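Ribose ABC transporter, substrate binding protein (Conexibacter woesei, PDB 4KQ9) probably binds ribose or a related sugar outside the cell membrane and delivers it to an ABC transporter for uptake. Local coordinates at residues Ile92-Gly97 and Ser106-Asp111; Ala113-Leu118 and Thr274-Ile279; Ile19-Arg24 and Val243-Tyr248. The protein carries 1 engineered substitution. All blocks are in the same frame, centred on the assembly; numbering follows the deposited sequence.

Contact 1. Residues Ile92-Gly97 and Ser106-Asp111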
loop_
_atom_site.group_PDB
_atom_site.type_symbol
_atom_site.label_atom_id
_atom_site.label_comp_id
_atom_site.label_asym_id
_atom_site.label_seq_id
_atom_site.Cartn_x
_atom_site.Cartn_y
_atom_site.Cartn_z
ATOM N N ILE A 92 -11.703 6.490 11.340
ATOM C CA ILE A 92 -11.357 6.310 9.941
ATOM C C ILE A 92 -10.237 5.270 9.945
ATOM O O ILE A 92 -9.258 5.448 10.642
ATOM C CB ILE A 92 -10.882 7.614 9.261
ATOM C CG1 ILE A 92 -12.059 8.608 9.143
ATOM C CG2 ILE A 92 -10.295 7.309 7.864
ATOM C CD1 ILE A 92 -11.620 9.970 8.610
ATOM N N LEU A 93 -10.381 4.237 9.149
ATOM C CA LEU A 93 -9.308 3.336 8.894
ATOM C C LEU A 93 -8.428 3.891 7.774
ATOM O O LEU A 93 -8.928 4.475 6.789
ATOM C CB LEU A 93 -9.836 1.958 8.496
ATOM C CG LEU A 93 -10.742 1.413 9.574
ATOM C CD1 LEU A 93 -11.515 0.256 8.994
ATOM C CD2 LEU A 93 -9.896 1.083 10.807
ATOM N N LEU A 94 -7.125 3.665 7.892
ATOM C CA LEU A 94 -6.178 4.347 7.007
ATOM C C LEU A 94 -5.112 3.366 6.530
ATOM O O LEU A 94 -4.466 2.723 7.355
ATOM C CB LEU A 94 -5.581 5.555 7.741
ATOM C CG LEU A 94 -4.590 6.371 6.936
ATOM C CD1 LEU A 94 -5.117 6.825 5.610
ATOM C CD2 LEU A 94 -4.062 7.584 7.659
ATOM N N ALA A 95 -4.967 3.265 5.210
ATOM C CA ALA A 95 -4.044 2.374 4.428
ATOM C C ALA A 95 -4.406 0.881 4.386
ATOM O O ALA A 95 -4.262 0.197 3.344
ATOM C CB ALA A 95 -2.596 2.574 4.833
ATOM N N ASP A 96 -4.846 0.379 5.520
ATOM C CA ASP A 96 -5.289 -0.976 5.683
ATOM C C ASP A 96 -6.597 -1.020 6.464
ATOM O O ASP A 96 -6.837 -0.208 7.386
ATOM C CB ASP A 96 -4.239 -1.803 6.435
ATOM C CG ASP A 96 -2.979 -2.034 5.619
ATOM O OD1 ASP A 96 -3.031 -2.781 4.591
ATOM O OD2 ASP A 96 -1.940 -1.448 6.012
ATOM N N GLY A 97 -7.413 -1.999 6.119
ATOM C CA GLY A 97 -8.742 -2.176 6.676
ATOM C C GLY A 97 -8.817 -3.295 7.711
ATOM O O GLY A 97 -7.808 -3.771 8.190
ATOM N N SER A 106 -15.106 5.812 7.597
ATOM C CA SER A 106 -14.572 5.489 6.302
ATOM C C SER A 106 -13.286 4.636 6.406
ATOM O O SER A 106 -12.671 4.515 7.480
ATOM C CB SER A 106 -14.273 6.790 5.528
ATOM O OG SER A 106 -14.005 6.516 4.174
ATOM N N PHE A 107 -12.910 4.070 5.260
ATOM C CA PHE A 107 -11.651 3.379 5.019
ATOM C C PHE A 107 -10.982 4.080 3.843
ATOM O O PHE A 107 -11.470 4.078 2.745
ATOM C CB PHE A 107 -11.911 1.919 4.760
ATOM C CG PHE A 107 -10.703 1.142 4.325
ATOM C CD1 PHE A 107 -9.415 1.541 4.633
ATOM C CD2 PHE A 107 -10.879 -0.021 3.617
ATOM C CE1 PHE A 107 -8.313 0.827 4.167
ATOM C CE2 PHE A 107 -9.795 -0.757 3.176
ATOM C CZ PHE A 107 -8.501 -0.350 3.459
ATOM N N VAL A 108 -9.926 4.806 4.145
ATOM C CA VAL A 108 -9.148 5.595 3.214
ATOM C C VAL A 108 -7.897 4.761 2.916
ATOM O O VAL A 108 -7.133 4.409 3.842
ATOM C CB VAL A 108 -8.748 6.953 3.834
ATOM C CG1 VAL A 108 -7.744 7.710 3.002
ATOM C CG2 VAL A 108 -9.952 7.840 4.006
ATOM N N GLY A 109 -7.665 4.469 1.635
ATOM C CA GLY A 109 -6.465 3.743 1.283
ATOM C C GLY A 109 -6.541 3.165 -0.130
ATOM O O GLY A 109 -7.521 3.343 -0.861
ATOM N N SER A 110 -5.408 2.634 -0.592
ATOM C CA SER A 110 -5.312 2.233 -1.994
ATOM C C SER A 110 -6.321 1.144 -2.323
ATOM O O SER A 110 -6.709 0.380 -1.470
ATOM C CB SER A 110 -3.902 1.660 -2.341
ATOM O OG SER A 110 -2.908 2.548 -2.018
ATOM N N ASP A 111 -6.666 1.085 -3.601
ATOM C CA ASP A 111 -7.415 -0.003 -4.193
ATOM C C ASP A 111 -6.414 -1.037 -4.700
ATOM O O ASP A 111 -5.808 -0.861 -5.775
ATOM C CB ASP A 111 -8.184 0.564 -5.377
ATOM C CG ASP A 111 -9.027 -0.489 -6.110
ATOM O OD1 ASP A 111 -8.968 -1.682 -5.771
ATOM O OD2 ASP A 111 -9.744 -0.068 -7.049
HETATM O O HOH W 1 -3.113 1.933 1.145
HETATM O O HOH W 2 -6.196 0.077 1.247
#
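Gly97 lies over one face of the Phe107 ring, with its CA 3.9 Å from the ring centroid and 17° off the ring normal: a CH-pi contact displaced toward the rim. Phe107 CG stands anti to the backbone N (chi1 173°), and the ring extends beneath the turn that ends the neighbouring strand. There Phe107 CZ comes to 3.3 Å from Gly97 N, and CE1 meets Asp96 C obliquely at 3.4 Å. Leu93 O and Ala95 C lie at the ring edge, close to its plane. An alanine in place of Phe107 would probably leave Gly97 CA without its aromatic floor and the turn at Ala95-Gly97 freer to shift. Behind the ring, strands 92-94 and 106-109 run parallel, joined by Leu93 N to Ser106 O, Val108 N to Leu93 O and Ala95 N to Val108 O, each 2.8 Å long. Ile92, Leu94 and Val108 share the other face of this pair, where Leu94 CD1 packs on Val108 CG1 at 3.8 Å, the two side chains side by side. Helix 247-264 covers that face through Val257 and Ala254. Beyond Val108, Gly109 adopts backbone angles that would jam a CB against the preceding carbonyl O. The two segments then part, and water bridges them: water 1 donates to Ala95 O at 3.0 Å and accepts from Ser110 N, while water 2 donates to the same Ala95 O at 2.9 Å and also to Ser110 O. Farther out, Arg271 makes a cation-pi contact with Phe107, and Asp96 OD2 and Asp111 N each hydrogen-bond a glycerol that probably comes from the crystallisation liquor. Parallel strands thus end in a hydrated, polar margin, consistent with the sugar-binding cleft at the strand C-terminal ends in this family.

Contact 2. Residues Ala113-Leu118 and Thr274-Ile279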
loop_
_atom_site.group_PDB
_atom_site.type_symbol
_atom_site.label_atom_id
_atom_site.label_comp_id
_atom_site.label_asym_id
_atom_site.label_seq_id
_atom_site.Cartn_x
_atom_site.Cartn_y
_atom_site.Cartn_z
ATOM N N ALA A 113 -6.759 -3.921 -5.881
ATOM C CA ALA A 113 -7.148 -4.548 -7.189
ATOM C C ALA A 113 -6.735 -3.733 -8.343
ATOM O O ALA A 113 -6.299 -4.256 -9.357
ATOM C CB ALA A 113 -8.657 -4.767 -7.231
ATOM N N GLU A 114 -6.816 -2.399 -8.196
ATOM C CA GLU A 114 -6.304 -1.483 -9.192
ATOM C C GLU A 114 -4.789 -1.588 -9.373
ATOM O O GLU A 114 -4.315 -1.619 -10.491
ATOM C CB GLU A 114 -6.622 -0.049 -8.815
ATOM C CG GLU A 114 -6.877 0.806 -10.014
ATOM C CD GLU A 114 -5.865 1.909 -10.148
ATOM O OE1 GLU A 114 -5.935 2.902 -9.382
ATOM O OE2 GLU A 114 -5.006 1.791 -11.042
ATOM N N ILE A 115 -4.062 -1.643 -8.266
ATOM C CA ILE A 115 -2.602 -1.900 -8.319
ATOM C C ILE A 115 -2.286 -3.145 -9.193
ATOM O O ILE A 115 -1.445 -3.063 -10.049
ATOM C CB ILE A 115 -2.025 -2.043 -6.926
ATOM C CG1 ILE A 115 -2.160 -0.664 -6.223
ATOM C CG2 ILE A 115 -0.544 -2.390 -6.998
ATOM C CD1 ILE A 115 -1.894 -0.664 -4.764
ATOM N N GLY A 116 -2.934 -4.241 -8.927
ATOM C CA GLY A 116 -2.812 -5.518 -9.713
ATOM C C GLY A 116 -3.104 -5.402 -11.190
ATOM O O GLY A 116 -2.356 -5.923 -12.017
ATOM N N ARG A 117 -4.160 -4.670 -11.554
ATOM C CA ARG A 117 -4.500 -4.451 -12.966
ATOM C C ARG A 117 -3.499 -3.560 -13.660
ATOM O O ARG A 117 -3.187 -3.758 -14.847
ATOM C CB ARG A 117 -5.897 -3.811 -13.107
ATOM C CG ARG A 117 -7.042 -4.772 -12.846
ATOM C CD ARG A 117 -8.425 -4.202 -13.204
ATOM N NE ARG A 117 -9.129 -3.805 -11.999
ATOM C CZ ARG A 117 -9.120 -2.568 -11.509
ATOM N NH1 ARG A 117 -9.757 -2.326 -10.403
ATOM N NH2 ARG A 117 -8.490 -1.581 -12.137
ATOM N N LEU A 118 -3.005 -2.551 -12.964
ATOM C CA LEU A 118 -1.999 -1.695 -13.582
ATOM C C LEU A 118 -0.704 -2.473 -13.931
ATOM O O LEU A 118 -0.089 -2.302 -15.047
ATOM C CB LEU A 118 -1.613 -0.527 -12.677
ATOM C CG LEU A 118 -2.720 0.502 -12.345
ATOM C CD1 LEU A 118 -2.160 1.436 -11.285
ATOM C CD2 LEU A 118 -3.161 1.259 -13.603
ATOM N N THR A 274 -7.448 6.097 -2.616
ATOM C CA THR A 274 -6.439 7.096 -2.712
ATOM C C THR A 274 -5.612 6.868 -3.968
ATOM O O THR A 274 -5.546 5.774 -4.414
ATOM C CB THR A 274 -5.569 7.077 -1.419
ATOM O OG1 THR A 274 -5.183 5.741 -1.073
ATOM C CG2 THR A 274 -6.405 7.609 -0.238
ATOM N N PRO A 275 -5.009 7.911 -4.511
ATOM C CA PRO A 275 -4.246 7.825 -5.733
ATOM C C PRO A 275 -3.044 6.888 -5.623
ATOM O O PRO A 275 -2.474 6.700 -4.575
ATOM C CB PRO A 275 -3.786 9.254 -6.001
ATOM C CG PRO A 275 -4.327 10.103 -4.987
ATOM C CD PRO A 275 -4.985 9.248 -3.943
ATOM N N VAL A 276 -2.774 6.203 -6.717
ATOM C CA VAL A 276 -1.528 5.454 -6.897
ATOM C C VAL A 276 -0.874 5.963 -8.187
ATOM O O VAL A 276 -1.599 6.466 -9.067
ATOM C CB VAL A 276 -1.768 3.940 -6.982
ATOM C CG1 VAL A 276 -2.473 3.411 -5.770
ATOM C CG2 VAL A 276 -2.486 3.494 -8.263
ATOM N N ILE A 277 0.452 5.879 -8.258
ATOM C CA ILE A 277 1.239 6.363 -9.369
ATOM C C ILE A 277 2.218 5.275 -9.817
ATOM O O ILE A 277 2.975 4.782 -8.994
ATOM C CB ILE A 277 2.031 7.628 -9.043
ATOM C CG1 ILE A 277 1.075 8.778 -8.767
ATOM C CG2 ILE A 277 2.836 8.032 -10.250
ATOM C CD1 ILE A 277 1.683 10.107 -8.451
ATOM N N GLU A 278 2.147 4.896 -11.077
ATOM C CA GLU A 278 3.085 3.957 -11.734
ATOM C C GLU A 278 4.347 4.664 -12.204
ATOM O O GLU A 278 4.286 5.778 -12.809
ATOM C CB GLU A 278 2.471 3.416 -13.030
ATOM C CG GLU A 278 1.158 2.736 -12.870
ATOM C CD GLU A 278 0.481 2.422 -14.219
ATOM O OE1 GLU A 278 1.059 1.696 -15.069
ATOM O OE2 GLU A 278 -0.659 2.902 -14.427
ATOM N N ILE A 279 5.483 3.988 -12.026
ATOM C CA ILE A 279 6.776 4.535 -12.320
ATOM C C ILE A 279 7.466 3.485 -13.166
ATOM O O ILE A 279 7.644 2.385 -12.665
ATOM C CB ILE A 279 7.552 4.697 -11.011
ATOM C CG1 ILE A 279 6.729 5.485 -10.006
ATOM C CG2 ILE A 279 8.886 5.368 -11.256
ATOM C CD1 ILE A 279 7.544 5.911 -8.842
HETATM O O HOH W 3 -0.329 -0.103 -16.585
#
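Leu118 and Val276 carry the packing between helix 112-126 and the approach to strand 277-280, Leu118 CD1 lying 3.7 Å from Val276 CG2. Leu118 CG is anti to its carbonyl carbon (chi1 -64°). Val276 CG1 is likewise anti to the carbonyl carbon (chi1 -57°), which leaves CG2 in the crowded position between backbone N and carbonyl carbon, where it meets Leu118 CD1. The same CG2 of Val276 lies 3.7 Å from Glu114 OE1, the Glu114 chain being bent at chi2, while Val276 CG1 faces Ile115 CG1 at 4.1 Å. The extended chain carries CD of Glu278 across Leu118, and Glu278 OE2 lies 3.1 Å from Leu118 CD2, a close approach of carboxylate oxygen to methyl. Its second oxygen has a polar link: water 3 donates to Glu278 OE1 at 2.7 Å and to Leu118 O at 2.7 Å. No direct hydrogen bond joins the two segments. Ile115 also touches Ser110 and Gln148, the latter on helix 143-159, while Val276 rests on Val243 and Glu278 on Leu241 of strand 241-244. Helix 112-126 packs on the short antiparallel pair 241-244 and 277-280, consistent with the interdomain hinge of type I periplasmic binding proteins.

Contact 3. Residues Ile19-Arg24 and Val243-Tyr248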
loop_
_atom_site.group_PDB
_atom_site.type_symbol
_atom_site.label_atom_id
_atom_site.label_comp_id
_atom_site.label_asym_id
_atom_site.label_seq_id
_atom_site.Cartn_x
_atom_site.Cartn_y
_atom_site.Cartn_z
ATOM N N ILE A 19 9.209 2.079 10.092
ATOM C CA ILE A 19 8.675 1.727 8.744
ATOM C C ILE A 19 8.453 2.988 7.923
ATOM O O ILE A 19 7.666 3.889 8.326
ATOM C CB ILE A 19 7.378 0.927 8.832
ATOM C CG1 ILE A 19 7.541 -0.278 9.753
ATOM C CG2 ILE A 19 6.911 0.526 7.421
ATOM C CD1 ILE A 19 6.242 -0.758 10.346
ATOM N N PRO A 20 9.186 3.113 6.794
ATOM C CA PRO A 20 9.116 4.362 6.038
ATOM C C PRO A 20 7.683 4.739 5.619
ATOM O O PRO A 20 7.287 5.876 5.737
ATOM C CB PRO A 20 9.968 4.059 4.808
ATOM C CG PRO A 20 11.069 3.197 5.395
ATOM C CD PRO A 20 10.300 2.258 6.309
ATOM N N PHE A 21 6.925 3.759 5.165
ATOM C CA PHE A 21 5.588 4.033 4.596
ATOM C C PHE A 21 4.703 4.738 5.647
ATOM O O PHE A 21 4.132 5.754 5.378
ATOM C CB PHE A 21 5.001 2.719 4.150
ATOM C CG PHE A 21 3.587 2.825 3.635
ATOM C CD1 PHE A 21 3.338 3.354 2.362
ATOM C CD2 PHE A 21 2.522 2.408 4.415
ATOM C CE1 PHE A 21 2.024 3.427 1.881
ATOM C CE2 PHE A 21 1.214 2.478 3.928
ATOM C CZ PHE A 21 0.994 3.002 2.647
ATOM N N PHE A 22 4.642 4.195 6.854
ATOM C CA PHE A 22 3.819 4.776 7.956
ATOM C C PHE A 22 4.381 6.040 8.516
ATOM O O PHE A 22 3.630 6.984 8.823
ATOM C CB PHE A 22 3.517 3.742 9.036
ATOM C CG PHE A 22 2.735 2.575 8.519
ATOM C CD1 PHE A 22 1.375 2.680 8.303
ATOM C CD2 PHE A 22 3.372 1.384 8.198
ATOM C CE1 PHE A 22 0.662 1.638 7.750
ATOM C CE2 PHE A 22 2.665 0.326 7.642
ATOM C CZ PHE A 22 1.296 0.439 7.453
ATOM N N ASN A 23 5.708 6.169 8.508
ATOM C CA ASN A 23 6.297 7.437 8.790
ATOM C C ASN A 23 5.803 8.499 7.821
ATOM O O ASN A 23 5.500 9.592 8.248
ATOM C CB ASN A 23 7.848 7.363 8.838
ATOM C CG ASN A 23 8.354 6.713 10.119
ATOM O OD1 ASN A 23 7.726 6.800 11.149
ATOM N ND2 ASN A 23 9.487 6.027 10.043
ATOM N N ARG A 24 5.681 8.186 6.525
ATOM C CA ARG A 24 5.303 9.181 5.541
ATOM C C ARG A 24 3.820 9.530 5.662
ATOM O O ARG A 24 3.417 10.658 5.400
ATOM C CB ARG A 24 5.611 8.723 4.089
ATOM C CG ARG A 24 7.023 9.111 3.583
ATOM C CD ARG A 24 7.191 9.018 2.049
ATOM N NE ARG A 24 6.624 7.784 1.442
ATOM C CZ ARG A 24 7.167 6.558 1.493
ATOM N NH1 ARG A 24 8.327 6.359 2.130
ATOM N NH2 ARG A 24 6.563 5.521 0.900
ATOM N N VAL A 243 4.929 0.679 -8.277
ATOM C CA VAL A 243 3.752 1.493 -8.054
ATOM C C VAL A 243 3.868 2.144 -6.668
ATOM O O VAL A 243 4.095 1.435 -5.669
ATOM C CB VAL A 243 2.465 0.680 -8.172
ATOM C CG1 VAL A 243 1.185 1.576 -8.031
ATOM C CG2 VAL A 243 2.423 0.012 -9.529
ATOM N N SER A 244 3.701 3.470 -6.594
ATOM C CA SER A 244 3.580 4.185 -5.280
ATOM C C SER A 244 2.138 4.209 -4.785
ATOM O O SER A 244 1.214 4.435 -5.579
ATOM C CB SER A 244 4.068 5.583 -5.410
ATOM O OG SER A 244 3.742 6.287 -4.248
ATOM N N GLN A 245 1.956 3.922 -3.489
ATOM C CA GLN A 245 0.665 4.034 -2.849
ATOM C C GLN A 245 0.488 5.389 -2.217
ATOM O O GLN A 245 -0.446 5.568 -1.497
ATOM C CB GLN A 245 0.590 2.991 -1.763
ATOM C CG GLN A 245 0.549 1.586 -2.315
ATOM C CD GLN A 245 0.258 0.592 -1.185
ATOM O OE1 GLN A 245 1.115 -0.207 -0.823
ATOM N NE2 GLN A 245 -0.914 0.690 -0.590
ATOM N N CYS A 246 1.404 6.338 -2.461
ATOM C CA CYS A 246 1.194 7.759 -2.129
ATOM C C CYS A 246 0.903 7.996 -0.646
ATOM O O CYS A 246 -0.130 8.562 -0.279
ATOM C CB CYS A 246 0.061 8.285 -2.969
ATOM S SG CYS A 246 0.464 8.285 -4.746
ATOM N N ALA A 247 1.802 7.505 0.184
ATOM C CA ALA A 247 1.640 7.510 1.645
ATOM C C ALA A 247 1.381 8.896 2.165
ATOM O O ALA A 247 0.507 9.125 3.028
ATOM C CB ALA A 247 2.878 6.960 2.278
ATOM N N TYR A 248 2.141 9.854 1.664
ATOM C CA TYR A 248 1.991 11.240 2.106
ATOM C C TYR A 248 0.588 11.802 1.837
ATOM O O TYR A 248 -0.030 12.455 2.714
ATOM C CB TYR A 248 3.047 12.129 1.421
ATOM C CG TYR A 248 3.117 13.527 2.048
ATOM C CD1 TYR A 248 3.907 13.774 3.145
ATOM C CD2 TYR A 248 2.406 14.582 1.502
ATOM C CE1 TYR A 248 3.977 15.062 3.713
ATOM C CE2 TYR A 248 2.474 15.849 2.049
ATOM C CZ TYR A 248 3.248 16.061 3.158
ATOM O OH TYR A 248 3.309 17.317 3.672
HETATM O O HOH W 4 4.250 6.006 -0.467
#
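The first turns of helices 20-35 and 247-264 meet here, with Ala247 CB as the central point between Phe21 and Arg24. Phe21 CG is anti to its backbone N (chi1 176°), and Phe21 CD1 lies 3.6 Å from Ala247 CB, an oblique approach to the ring. Phe21 CE1 continues to Gln245 CB at 3.9 Å; the two side chains cross at about a right angle, with ring and amide planes 34° apart. That amide is held from outside, Gln245 NE2 hydrogen-bonded to Ser110 OG and OE1 to a glycerol. From the same helix as Phe21, Arg24 CB touches Ala247 CB at 3.7 Å, and close backbone packing follows one residue on, where Arg24 O is 3.6 Å from Tyr248 CA. No direct hydrogen bond spans the segments, but water 4, at the edge of the Arg24 guanidinium, accepts from Arg24 NH2 at 2.7 Å and from Ala247 N at 2.9 Å, so it satisfies an N-H of the helix start. Arg24 NE is held by a salt bridge to Glu297, whose other oxygen bonds Ser244 OG. That hydroxyl also accepts from Cys246 N at 2.9 Å, forming an ST turn just before the helix. A disulfide ties Cys246, the N-cap residue between strand 241-244 and helix 247-264, to Cys296 on helix 291-297, while Gln245 packs on Phe112 and Ile115 of helix 112-126.

Overall arrangement
The three contacts cluster near the middle of the chain, with centres 13 to 15 Å apart. Contacts 1 and 3 meet through Ser110 OG and Gln245 NE2, 3.1 Å apart and probably hydrogen-bonded, and through Ala95 CB against Phe21 CE2 at 3.9 Å. Contacts 2 and 3 share the antiparallel pair 241-244 and 277-280, where Ser244 N lies 2.8 Å from Ile277 O, a probable hydrogen bond. Contact 1 runs into contact 2 as strand 106-109 leads to helix 112-126. Glycerol, probably from crystallisation, bonds to Asp96 and Asp111 of contact 1 and Gln245 of contact 3, and lies about 3 Å (nearest atoms) from the Glu114 side chain of contact 2, consistent with all three bordering the interdomain cleft.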